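Local coordinates for IMC sub-compartment protein ISP1 (Toxoplasma gondii, PDB 4CHM) that adopts a pleckstrin homology fold and belongs to a family of inner membrane complex proteins critical for replication of the parasite, which divides by endodyogeny, at residues 58-69 / 91-102; 19-27 / 38-49. All coordinates share one frame; numbering follows the deposited sequence.

Contact 1 of 2, residues 58-69 / 91-102. With SO4 (sulfate ion), chain F.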
loop_
_atom_site.group_PDB
_atom_site.type_symbol
_atom_site.label_atom_id
_atom_site.label_comp_id
_atom_site.label_asym_id
_atom_site.label_seq_id
_atom_site.Cartn_x
_atom_site.Cartn_y
_atom_site.Cartn_z
ATOM N N ARG A 58 3.982 -12.671 -4.138
ATOM C CA ARG A 58 2.661 -12.888 -3.598
ATOM C C ARG A 58 1.640 -12.097 -4.364
ATOM O O ARG A 58 1.787 -10.927 -4.541
ATOM C CB ARG A 58 2.574 -12.564 -2.116
ATOM C CG ARG A 58 1.194 -12.721 -1.533
ATOM C CD ARG A 58 1.197 -12.709 -0.027
ATOM N NE ARG A 58 -0.116 -12.968 0.506
ATOM C CZ ARG A 58 -0.415 -13.185 1.775
ATOM N NH1 ARG A 58 0.490 -13.177 2.703
ATOM N NH2 ARG A 58 -1.649 -13.417 2.099
ATOM N N VAL A 59 0.589 -12.762 -4.777
ATOM C CA VAL A 59 -0.459 -12.150 -5.539
ATOM C C VAL A 59 -1.706 -11.940 -4.673
ATOM O O VAL A 59 -2.230 -12.867 -4.128
ATOM C CB VAL A 59 -0.795 -12.964 -6.809
ATOM C CG1 VAL A 59 -2.056 -12.465 -7.467
ATOM C CG2 VAL A 59 0.337 -12.955 -7.817
ATOM N N ILE A 60 -2.148 -10.705 -4.555
ATOM C CA ILE A 60 -3.364 -10.390 -3.822
ATOM C C ILE A 60 -4.419 -9.833 -4.779
ATOM O O ILE A 60 -4.330 -8.667 -5.211
ATOM C CB ILE A 60 -3.123 -9.345 -2.711
ATOM C CG1 ILE A 60 -2.040 -9.809 -1.737
ATOM C CG2 ILE A 60 -4.404 -9.116 -1.916
ATOM C CD1 ILE A 60 -0.820 -8.928 -1.733
ATOM N N PRO A 61 -5.426 -10.659 -5.125
ATOM C CA PRO A 61 -6.596 -10.137 -5.848
ATOM C C PRO A 61 -7.198 -8.926 -5.139
ATOM O O PRO A 61 -7.265 -8.888 -3.906
ATOM C CB PRO A 61 -7.596 -11.310 -5.831
ATOM C CG PRO A 61 -6.792 -12.519 -5.485
ATOM C CD PRO A 61 -5.619 -12.044 -4.657
ATOM N N LEU A 62 -7.635 -7.948 -5.917
ATOM C CA LEU A 62 -8.259 -6.751 -5.369
ATOM C C LEU A 62 -9.445 -7.106 -4.485
ATOM O O LEU A 62 -9.797 -6.379 -3.545
ATOM C CB LEU A 62 -8.730 -5.856 -6.501
ATOM C CG LEU A 62 -8.356 -4.409 -6.309
ATOM C CD1 LEU A 62 -6.853 -4.294 -6.132
ATOM C CD2 LEU A 62 -8.825 -3.612 -7.506
ATOM N N SER A 63 -10.096 -8.204 -4.822
ATOM C CA SER A 63 -11.296 -8.574 -4.145
ATOM C C SER A 63 -10.966 -9.204 -2.787
ATOM O O SER A 63 -11.841 -9.348 -1.950
ATOM C CB SER A 63 -12.140 -9.505 -5.019
ATOM O OG SER A 63 -11.400 -10.658 -5.395
ATOM N N ASP A 64 -9.684 -9.484 -2.536
ATOM C CA ASP A 64 -9.266 -9.969 -1.215
ATOM C C ASP A 64 -8.816 -8.838 -0.285
ATOM O O ASP A 64 -8.405 -9.074 0.841
ATOM C CB ASP A 64 -8.147 -11.005 -1.350
ATOM C CG ASP A 64 -7.809 -11.667 -0.032
ATOM O OD1 ASP A 64 -8.741 -11.984 0.725
ATOM O OD2 ASP A 64 -6.614 -11.836 0.272
ATOM N N ILE A 65 -8.843 -7.619 -0.781
ATOM C CA ILE A 65 -8.426 -6.497 0.012
ATOM C C ILE A 65 -9.661 -5.860 0.604
ATOM O O ILE A 65 -10.369 -5.132 -0.063
ATOM C CB ILE A 65 -7.621 -5.472 -0.808
ATOM C CG1 ILE A 65 -6.325 -6.113 -1.316
ATOM C CG2 ILE A 65 -7.279 -4.259 0.068
ATOM C CD1 ILE A 65 -5.747 -5.430 -2.550
ATOM N N LYS A 66 -9.932 -6.219 1.851
ATOM C CA LYS A 66 -11.127 -5.843 2.558
ATOM C C LYS A 66 -11.079 -4.354 2.950
ATOM O O LYS A 66 -12.101 -3.678 2.952
ATOM C CB LYS A 66 -11.223 -6.711 3.813
ATOM C CG LYS A 66 -12.506 -6.602 4.611
ATOM C CD LYS A 66 -12.371 -7.449 5.880
ATOM C CE LYS A 66 -13.132 -6.860 7.060
ATOM N NZ LYS A 66 -14.550 -6.582 6.704
ATOM N N ALA A 67 -9.893 -3.851 3.270
ATOM C CA ALA A 67 -9.770 -2.487 3.828
ATOM C C ALA A 67 -8.333 -1.986 3.681
ATOM O O ALA A 67 -7.400 -2.780 3.702
ATOM C CB ALA A 67 -10.169 -2.480 5.307
ATOM N N LEU A 68 -8.138 -0.692 3.689
ATOM C CA LEU A 68 -6.822 -0.157 3.785
ATOM C C LEU A 68 -6.656 0.565 5.087
ATOM O O LEU A 68 -7.384 1.446 5.381
ATOM C CB LEU A 68 -6.478 0.747 2.617
ATOM C CG LEU A 68 -6.646 0.219 1.220
ATOM C CD1 LEU A 68 -6.973 1.328 0.281
ATOM C CD2 LEU A 68 -5.500 -0.610 0.733
ATOM N N LEU A 69 -5.643 0.176 5.840
ATOM C CA LEU A 69 -5.285 0.852 7.070
ATOM C C LEU A 69 -4.276 1.954 6.743
ATOM O O LEU A 69 -3.192 1.676 6.260
ATOM C CB LEU A 69 -4.659 -0.154 8.031
ATOM C CG LEU A 69 -5.377 -1.482 8.265
ATOM C CD1 LEU A 69 -4.822 -2.267 9.443
ATOM C CD2 LEU A 69 -6.860 -1.254 8.433
ATOM N N VAL A 91 0.759 2.172 4.114
ATOM C CA VAL A 91 -0.581 1.625 4.030
ATOM C C VAL A 91 -0.505 0.112 4.229
ATOM O O VAL A 91 0.279 -0.586 3.539
ATOM C CB VAL A 91 -1.250 1.880 2.662
ATOM C CG1 VAL A 91 -2.716 1.544 2.733
ATOM C CG2 VAL A 91 -1.048 3.329 2.197
ATOM N N ALA A 92 -1.356 -0.408 5.103
ATOM C CA ALA A 92 -1.482 -1.874 5.253
ATOM C C ALA A 92 -2.703 -2.383 4.532
ATOM O O ALA A 92 -3.794 -1.838 4.689
ATOM C CB ALA A 92 -1.539 -2.262 6.716
ATOM N N LEU A 93 -2.532 -3.474 3.791
ATOM C CA LEU A 93 -3.653 -4.155 3.178
ATOM C C LEU A 93 -4.237 -5.124 4.156
ATOM O O LEU A 93 -3.599 -6.126 4.523
ATOM C CB LEU A 93 -3.216 -4.924 1.925
ATOM C CG LEU A 93 -2.259 -4.242 0.960
ATOM C CD1 LEU A 93 -1.819 -5.276 -0.071
ATOM C CD2 LEU A 93 -2.920 -3.032 0.298
ATOM N N HIS A 94 -5.455 -4.850 4.565
ATOM C CA HIS A 94 -6.200 -5.760 5.400
ATOM C C HIS A 94 -6.909 -6.732 4.470
ATOM O O HIS A 94 -7.730 -6.344 3.692
ATOM C CB HIS A 94 -7.214 -4.977 6.243
ATOM C CG HIS A 94 -7.922 -5.799 7.262
ATOM N ND1 HIS A 94 -9.145 -5.456 7.767
ATOM C CD2 HIS A 94 -7.578 -6.949 7.868
ATOM C CE1 HIS A 94 -9.531 -6.363 8.636
ATOM N NE2 HIS A 94 -8.594 -7.278 8.720
ATOM N N LEU A 95 -6.575 -8.000 4.582
ATOM C CA LEU A 95 -7.054 -9.008 3.647
ATOM C C LEU A 95 -8.324 -9.731 4.103
ATOM O O LEU A 95 -8.451 -10.050 5.235
ATOM C CB LEU A 95 -5.959 -10.022 3.319
ATOM C CG LEU A 95 -4.608 -9.453 2.936
ATOM C CD1 LEU A 95 -3.532 -10.493 2.758
ATOM C CD2 LEU A 95 -4.727 -8.568 1.727
ATOM N N LEU A 96 -9.257 -9.930 3.189
ATOM C CA LEU A 96 -10.516 -10.590 3.494
ATOM C C LEU A 96 -10.451 -12.044 3.924
ATOM O O LEU A 96 -10.937 -12.381 4.962
ATOM C CB LEU A 96 -11.430 -10.477 2.281
ATOM C CG LEU A 96 -12.880 -10.966 2.320
ATOM C CD1 LEU A 96 -13.564 -10.667 3.629
ATOM C CD2 LEU A 96 -13.654 -10.385 1.161
ATOM N N GLU A 97 -9.749 -12.884 3.189
ATOM C CA GLU A 97 -9.734 -14.309 3.543
ATOM C C GLU A 97 -9.062 -14.584 4.879
ATOM O O GLU A 97 -9.649 -15.228 5.740
ATOM C CB GLU A 97 -9.080 -15.149 2.455
ATOM C CG GLU A 97 -9.113 -16.653 2.721
ATOM C CD GLU A 97 -8.492 -17.444 1.577
ATOM O OE1 GLU A 97 -8.890 -17.237 0.412
ATOM O OE2 GLU A 97 -7.598 -18.254 1.839
ATOM N N SER A 98 -7.829 -14.100 5.040
ATOM C CA SER A 98 -7.033 -14.393 6.219
ATOM C C SER A 98 -7.385 -13.462 7.364
ATOM O O SER A 98 -7.119 -13.770 8.506
ATOM C CB SER A 98 -5.536 -14.283 5.896
ATOM O OG SER A 98 -5.121 -12.925 5.794
ATOM N N GLY A 99 -7.948 -12.302 7.043
ATOM C CA GLY A 99 -8.128 -11.230 8.047
ATOM C C GLY A 99 -6.844 -10.528 8.553
ATOM O O GLY A 99 -6.910 -9.644 9.410
ATOM N N ASN A 100 -5.677 -10.928 8.045
ATOM C CA ASN A 100 -4.415 -10.326 8.476
ATOM C C ASN A 100 -4.030 -9.176 7.555
ATOM O O ASN A 100 -4.751 -8.856 6.595
ATOM C CB ASN A 100 -3.297 -11.389 8.520
ATOM C CG ASN A 100 -3.565 -12.470 9.558
ATOM O OD1 ASN A 100 -3.996 -12.173 10.683
ATOM N ND2 ASN A 100 -3.295 -13.733 9.195
ATOM N N CYS A 101 -2.887 -8.557 7.843
ATOM C CA CYS A 101 -2.550 -7.273 7.260
ATOM C C CYS A 101 -1.122 -7.264 6.699
ATOM O O CYS A 101 -0.195 -7.713 7.358
ATOM C CB CYS A 101 -2.723 -6.153 8.296
ATOM S SG CYS A 101 -4.348 -6.077 9.106
ATOM N N ILE A 102 -0.947 -6.724 5.494
ATOM C CA ILE A 102 0.385 -6.544 4.947
ATOM C C ILE A 102 0.742 -5.076 4.923
ATOM O O ILE A 102 0.199 -4.314 4.114
ATOM C CB ILE A 102 0.488 -7.123 3.530
ATOM C CG1 ILE A 102 0.207 -8.650 3.549
ATOM C CG2 ILE A 102 1.883 -6.850 2.954
ATOM C CD1 ILE A 102 0.217 -9.296 2.161
HETATM S S SO4 F . -1.815 -14.524 5.502
HETATM O O1 SO4 F . -1.985 -14.156 6.935
HETATM O O2 SO4 F . -2.302 -15.891 5.286
HETATM O O3 SO4 F . -0.363 -14.451 5.174
HETATM O O4 SO4 F . -2.616 -13.602 4.638
HETATM O O HOH W 1 -6.180 -13.197 2.675
#

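Contact 2 of 2, residues 19-27 / 38-49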
loop_
_atom_site.group_PDB
_atom_site.type_symbol
_atom_site.label_atom_id
_atom_site.label_comp_id
_atom_site.label_asym_id
_atom_site.label_seq_id
_atom_site.Cartn_x
_atom_site.Cartn_y
_atom_site.Cartn_z
ATOM N N ARG A 19 3.110 4.375 -12.275
ATOM C CA ARG A 19 4.212 3.691 -11.638
ATOM C C ARG A 19 3.828 2.303 -11.104
ATOM O O ARG A 19 4.582 1.386 -11.212
ATOM C CB ARG A 19 4.859 4.547 -10.584
ATOM C CG ARG A 19 5.634 5.720 -11.132
ATOM C CD ARG A 19 6.209 6.540 -10.020
ATOM N NE ARG A 19 5.238 7.423 -9.463
ATOM C CZ ARG A 19 4.938 7.529 -8.186
ATOM N NH1 ARG A 19 5.552 6.802 -7.317
ATOM N NH2 ARG A 19 4.029 8.383 -7.801
ATOM N N LEU A 20 2.627 2.175 -10.584
ATOM C CA LEU A 20 2.111 0.883 -10.127
ATOM C C LEU A 20 2.015 -0.125 -11.259
ATOM O O LEU A 20 2.294 -1.318 -11.066
ATOM C CB LEU A 20 0.738 1.053 -9.462
ATOM C CG LEU A 20 0.165 -0.030 -8.559
ATOM C CD1 LEU A 20 1.192 -0.523 -7.526
ATOM C CD2 LEU A 20 -1.122 0.435 -7.867
ATOM N N LEU A 21 1.656 0.343 -12.449
ATOM C CA LEU A 21 1.544 -0.546 -13.595
ATOM C C LEU A 21 2.909 -0.973 -14.081
ATOM O O LEU A 21 3.062 -2.064 -14.625
ATOM C CB LEU A 21 0.781 0.129 -14.753
ATOM C CG LEU A 21 -0.682 0.485 -14.516
ATOM C CD1 LEU A 21 -1.217 1.268 -15.700
ATOM C CD2 LEU A 21 -1.518 -0.775 -14.272
ATOM N N ALA A 22 3.891 -0.091 -13.935
ATOM C CA ALA A 22 5.250 -0.367 -14.379
ATOM C C ALA A 22 6.017 -1.124 -13.269
ATOM O O ALA A 22 7.125 -1.646 -13.488
ATOM C CB ALA A 22 5.956 0.950 -14.719
ATOM N N GLY A 23 5.397 -1.218 -12.095
ATOM C CA GLY A 23 6.071 -1.775 -10.930
ATOM C C GLY A 23 6.821 -0.692 -10.189
ATOM O O GLY A 23 7.382 0.187 -10.813
ATOM N N MET A 24 6.759 -0.703 -8.860
ATOM C CA MET A 24 7.409 0.346 -8.083
ATOM C C MET A 24 8.034 -0.187 -6.783
ATOM O O MET A 24 7.534 -1.148 -6.178
ATOM C CB MET A 24 6.412 1.457 -7.753
ATOM C CG MET A 24 5.293 0.984 -6.804
ATOM S SD MET A 24 4.001 2.238 -6.593
ATOM C CE MET A 24 4.925 3.466 -5.666
ATOM N N ALA A 25 9.063 0.464 -6.324
ATOM C CA ALA A 25 9.750 0.073 -5.125
ATOM C C ALA A 25 9.005 0.434 -3.826
ATOM O O ALA A 25 8.582 1.561 -3.613
ATOM C CB ALA A 25 11.138 0.669 -5.122
ATOM N N VAL A 26 8.876 -0.558 -2.970
ATOM C CA VAL A 26 8.353 -0.382 -1.640
ATOM C C VAL A 26 9.014 -1.315 -0.669
ATOM O O VAL A 26 9.667 -2.201 -1.050
ATOM C CB VAL A 26 6.836 -0.644 -1.528
ATOM C CG1 VAL A 26 6.005 0.312 -2.300
ATOM C CG2 VAL A 26 6.476 -2.069 -1.780
ATOM N N LEU A 27 8.771 -1.092 0.601
ATOM C CA LEU A 27 9.104 -2.033 1.640
ATOM C C LEU A 27 7.894 -2.684 2.233
ATOM O O LEU A 27 6.864 -2.090 2.370
ATOM C CB LEU A 27 9.875 -1.382 2.761
ATOM C CG LEU A 27 11.090 -0.560 2.460
ATOM C CD1 LEU A 27 11.700 -0.096 3.758
ATOM C CD2 LEU A 27 12.070 -1.342 1.660
ATOM N N CYS A 38 10.949 -4.706 -1.829
ATOM C CA CYS A 38 10.039 -5.347 -2.729
ATOM C C CYS A 38 9.648 -4.510 -3.944
ATOM O O CYS A 38 9.814 -3.330 -3.955
ATOM C CB CYS A 38 8.773 -5.728 -1.976
ATOM S SG CYS A 38 8.918 -6.763 -0.536
ATOM N N ILE A 39 9.085 -5.157 -4.944
ATOM C CA ILE A 39 8.395 -4.476 -6.021
ATOM C C ILE A 39 6.907 -4.720 -5.944
ATOM O O ILE A 39 6.450 -5.875 -5.857
ATOM C CB ILE A 39 8.911 -4.972 -7.387
ATOM C CG1 ILE A 39 10.435 -4.697 -7.519
ATOM C CG2 ILE A 39 8.066 -4.434 -8.550
ATOM C CD1 ILE A 39 10.796 -3.233 -7.596
ATOM N N LEU A 40 6.159 -3.621 -5.949
ATOM C CA LEU A 40 4.718 -3.622 -5.936
ATOM C C LEU A 40 4.222 -3.332 -7.326
ATOM O O LEU A 40 4.660 -2.364 -7.970
ATOM C CB LEU A 40 4.182 -2.550 -4.981
ATOM C CG LEU A 40 2.672 -2.400 -4.809
ATOM C CD1 LEU A 40 2.043 -3.638 -4.138
ATOM C CD2 LEU A 40 2.343 -1.116 -4.022
ATOM N N HIS A 41 3.268 -4.131 -7.774
ATOM C CA HIS A 41 2.781 -4.041 -9.131
ATOM C C HIS A 41 1.295 -4.222 -9.162
ATOM O O HIS A 41 0.737 -4.921 -8.328
ATOM C CB HIS A 41 3.459 -5.091 -10.015
ATOM C CG HIS A 41 2.994 -5.077 -11.448
ATOM N ND1 HIS A 41 2.114 -5.969 -11.932
ATOM C CD2 HIS A 41 3.386 -4.285 -12.542
ATOM C CE1 HIS A 41 1.918 -5.747 -13.267
ATOM N NE2 HIS A 41 2.696 -4.732 -13.636
ATOM N N TYR A 42 0.633 -3.564 -10.099
ATOM C CA TYR A 42 -0.791 -3.848 -10.356
ATOM C C TYR A 42 -0.963 -4.495 -11.692
ATOM O O TYR A 42 -0.477 -3.970 -12.697
ATOM C CB TYR A 42 -1.631 -2.574 -10.341
ATOM C CG TYR A 42 -3.125 -2.872 -10.447
ATOM C CD1 TYR A 42 -3.759 -3.660 -9.485
ATOM C CD2 TYR A 42 -3.869 -2.454 -11.544
ATOM C CE1 TYR A 42 -5.102 -3.958 -9.575
ATOM C CE2 TYR A 42 -5.224 -2.747 -11.643
ATOM C CZ TYR A 42 -5.831 -3.498 -10.657
ATOM O OH TYR A 42 -7.174 -3.810 -10.739
ATOM N N ASN A 43 -1.692 -5.619 -11.702
ATOM C CA ASN A 43 -2.048 -6.352 -12.925
ATOM C C ASN A 43 -3.528 -6.134 -13.262
ATOM O O ASN A 43 -4.399 -6.753 -12.660
ATOM C CB ASN A 43 -1.765 -7.860 -12.729
ATOM C CG ASN A 43 -1.959 -8.666 -14.008
ATOM O OD1 ASN A 43 -3.063 -8.772 -14.525
ATOM N ND2 ASN A 43 -0.877 -9.221 -14.524
ATOM N N GLU A 44 -3.811 -5.229 -14.187
ATOM C CA GLU A 44 -5.207 -4.829 -14.445
ATOM C C GLU A 44 -6.020 -5.918 -15.183
ATOM O O GLU A 44 -7.227 -5.989 -15.024
ATOM C CB GLU A 44 -5.289 -3.482 -15.188
ATOM C CG GLU A 44 -4.717 -3.512 -16.600
ATOM C CD GLU A 44 -4.122 -2.171 -17.035
ATOM O OE1 GLU A 44 -4.535 -1.125 -16.488
ATOM O OE2 GLU A 44 -3.239 -2.159 -17.928
ATOM N N ALA A 45 -5.339 -6.795 -15.921
ATOM C CA ALA A 45 -6.004 -7.944 -16.555
ATOM C C ALA A 45 -6.834 -8.742 -15.528
ATOM O O ALA A 45 -8.065 -8.767 -15.602
ATOM C CB ALA A 45 -4.994 -8.842 -17.262
ATOM N N ASP A 46 -6.181 -9.319 -14.526
ATOM C CA ASP A 46 -6.917 -10.050 -13.493
ATOM C C ASP A 46 -7.208 -9.197 -12.241
ATOM O O ASP A 46 -7.649 -9.718 -11.218
ATOM C CB ASP A 46 -6.199 -11.350 -13.123
ATOM C CG ASP A 46 -5.054 -11.131 -12.156
ATOM O OD1 ASP A 46 -4.730 -9.959 -11.884
ATOM O OD2 ASP A 46 -4.468 -12.125 -11.680
ATOM N N SER A 47 -6.988 -7.888 -12.350
ATOM C CA SER A 47 -7.154 -6.946 -11.224
ATOM C C SER A 47 -6.586 -7.472 -9.874
ATOM O O SER A 47 -7.329 -7.754 -8.910
ATOM C CB SER A 47 -8.613 -6.474 -11.110
ATOM O OG SER A 47 -9.431 -7.475 -10.560
ATOM N N SER A 48 -5.269 -7.664 -9.845
ATOM C CA SER A 48 -4.581 -8.065 -8.625
ATOM C C SER A 48 -3.282 -7.261 -8.413
ATOM O O SER A 48 -2.702 -6.715 -9.366
ATOM C CB SER A 48 -4.309 -9.571 -8.642
ATOM O OG SER A 48 -3.446 -9.923 -9.717
ATOM N N LEU A 49 -2.879 -7.140 -7.151
ATOM C CA LEU A 49 -1.590 -6.581 -6.784
ATOM C C LEU A 49 -0.613 -7.723 -6.583
ATOM O O LEU A 49 -0.941 -8.719 -5.954
ATOM C CB LEU A 49 -1.688 -5.831 -5.440
ATOM C CG LEU A 49 -2.305 -4.442 -5.352
ATOM C CD1 LEU A 49 -2.367 -4.031 -3.892
ATOM C CD2 LEU A 49 -1.540 -3.410 -6.157
#

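Contact 1 of 2, residues 58-69 / 91-102
Leu68 and Leu93 face each other as a non-hydrogen-bonded pair where strands 65-69 and 90-95 run antiparallel in the pleckstrin homology fold, and their CD2 methyls meet at 3.6 Å. This inner face is the tight part. Ile60 brings CG2 to within 3.7 Å of Leu95 CD2, the two side chains crossing at about a right angle, while its CD1 meets the CD1 of Ile102 tip to tip; Leu68 also reaches helix 109-125 through Leu119. A classic beta bulge interrupts the register: Lys66 and Ala67 both face His94, whose O takes a bond from Lys66 N and a weak one from Ala67 N. Beyond it Asp64, with CG anti to its backbone N (chi1 -172°), turns its carboxylate to the 96-98 turn, where OD1 accepts from Glu97 N at 2.8 Å and OD2 accepts a hydrogen bond from a water that in turn accepts from Ser98 N.

The outer side is polar and faces solvent. The extended chain of Arg58 passes Ile102 CD1, which lies over one guanidinium face, and grips a sulfate, probably from the crystallisation liquor. NH1 donates to O3, NH2 and Ser98 OG both donate to O4, and Asn100 ND2 donates to O1 at 2.6 Å.

Contact 2 of 2, residues 19-27 / 38-49
Leu20, near the end of helix 10-22, pushes its side chain into a hollow between Leu40 and Tyr42 of strand 35-43, just where the chain leaves the helix and enters the first beta hairpin of the pleckstrin homology fold. Its CG is anti to the backbone N (chi1 -162°), which carries the branch down to the strand: CD1 meets Leu40 CG at 3.6 Å, and Leu20 CG lies as close to Tyr42 CB. Phe115 and Leu118 of helix 109-125 also touch Leu20, so this bump is held between sheet and helix. Leu21 runs past the outside of Tyr42, with CD2 at the edge of the Tyr42 ring, 4.0 Å from its CD2, and the carboxylate of Glu44 beyond.

Gly23 makes the turn from helix to strand with positive phi (88°). It lies in a narrow gap against Ile39, the Gly23 CA 4.1 Å from Ile39 CG2. Past the glycine the hairpin pairs regularly, with reciprocal backbone bonds joining Met24 to Leu40 and Val26 to Cys38. On the buried face Leu40 is the central bump: Met24 lies alongside it, pointing the same way, and Val26 crosses it obliquely with CG2 4.0 Å from Leu40 CB. Phe106 touches all three, and the disulfide of Cys38 with Cys53 ties the strand to 48-53.

On the face of Ala25 and Ile39, His41 turns the edge of its ring to the last helical turn, the main chain from Leu21 O to Gly23 N passing along that edge. The backbone of strand 35-43 continues to the helix end, where Tyr42 N donates to Leu20 O at 3.0 Å from above the carbonyl plane.

In the fold
Both segments of contact 2 come earlier in the chain than those of contact 1, and the two contacts lie about 14 Å apart, centre to centre. Both belong to one antiparallel sheet: contact 2 sits on the first hairpin, 24-29 with 35-43, whereas contact 1 joins outermost strand 65-69 to 90-95 and also includes the opposite outermost strand, 56-61. Strand 48-53 connects them, following 35-43 and pairing with 56-61, where Ile60 N lies 2.7 Å from Leu49 O in a probable hydrogen bond. Tyr42 OH also packs on Leu62 CD2. Strand 101-105, entered by contact 1, lies next to strand 24-29 of contact 2, and helix 109-125 packs against both contacts, so the two form parts of a single pleckstrin homology core.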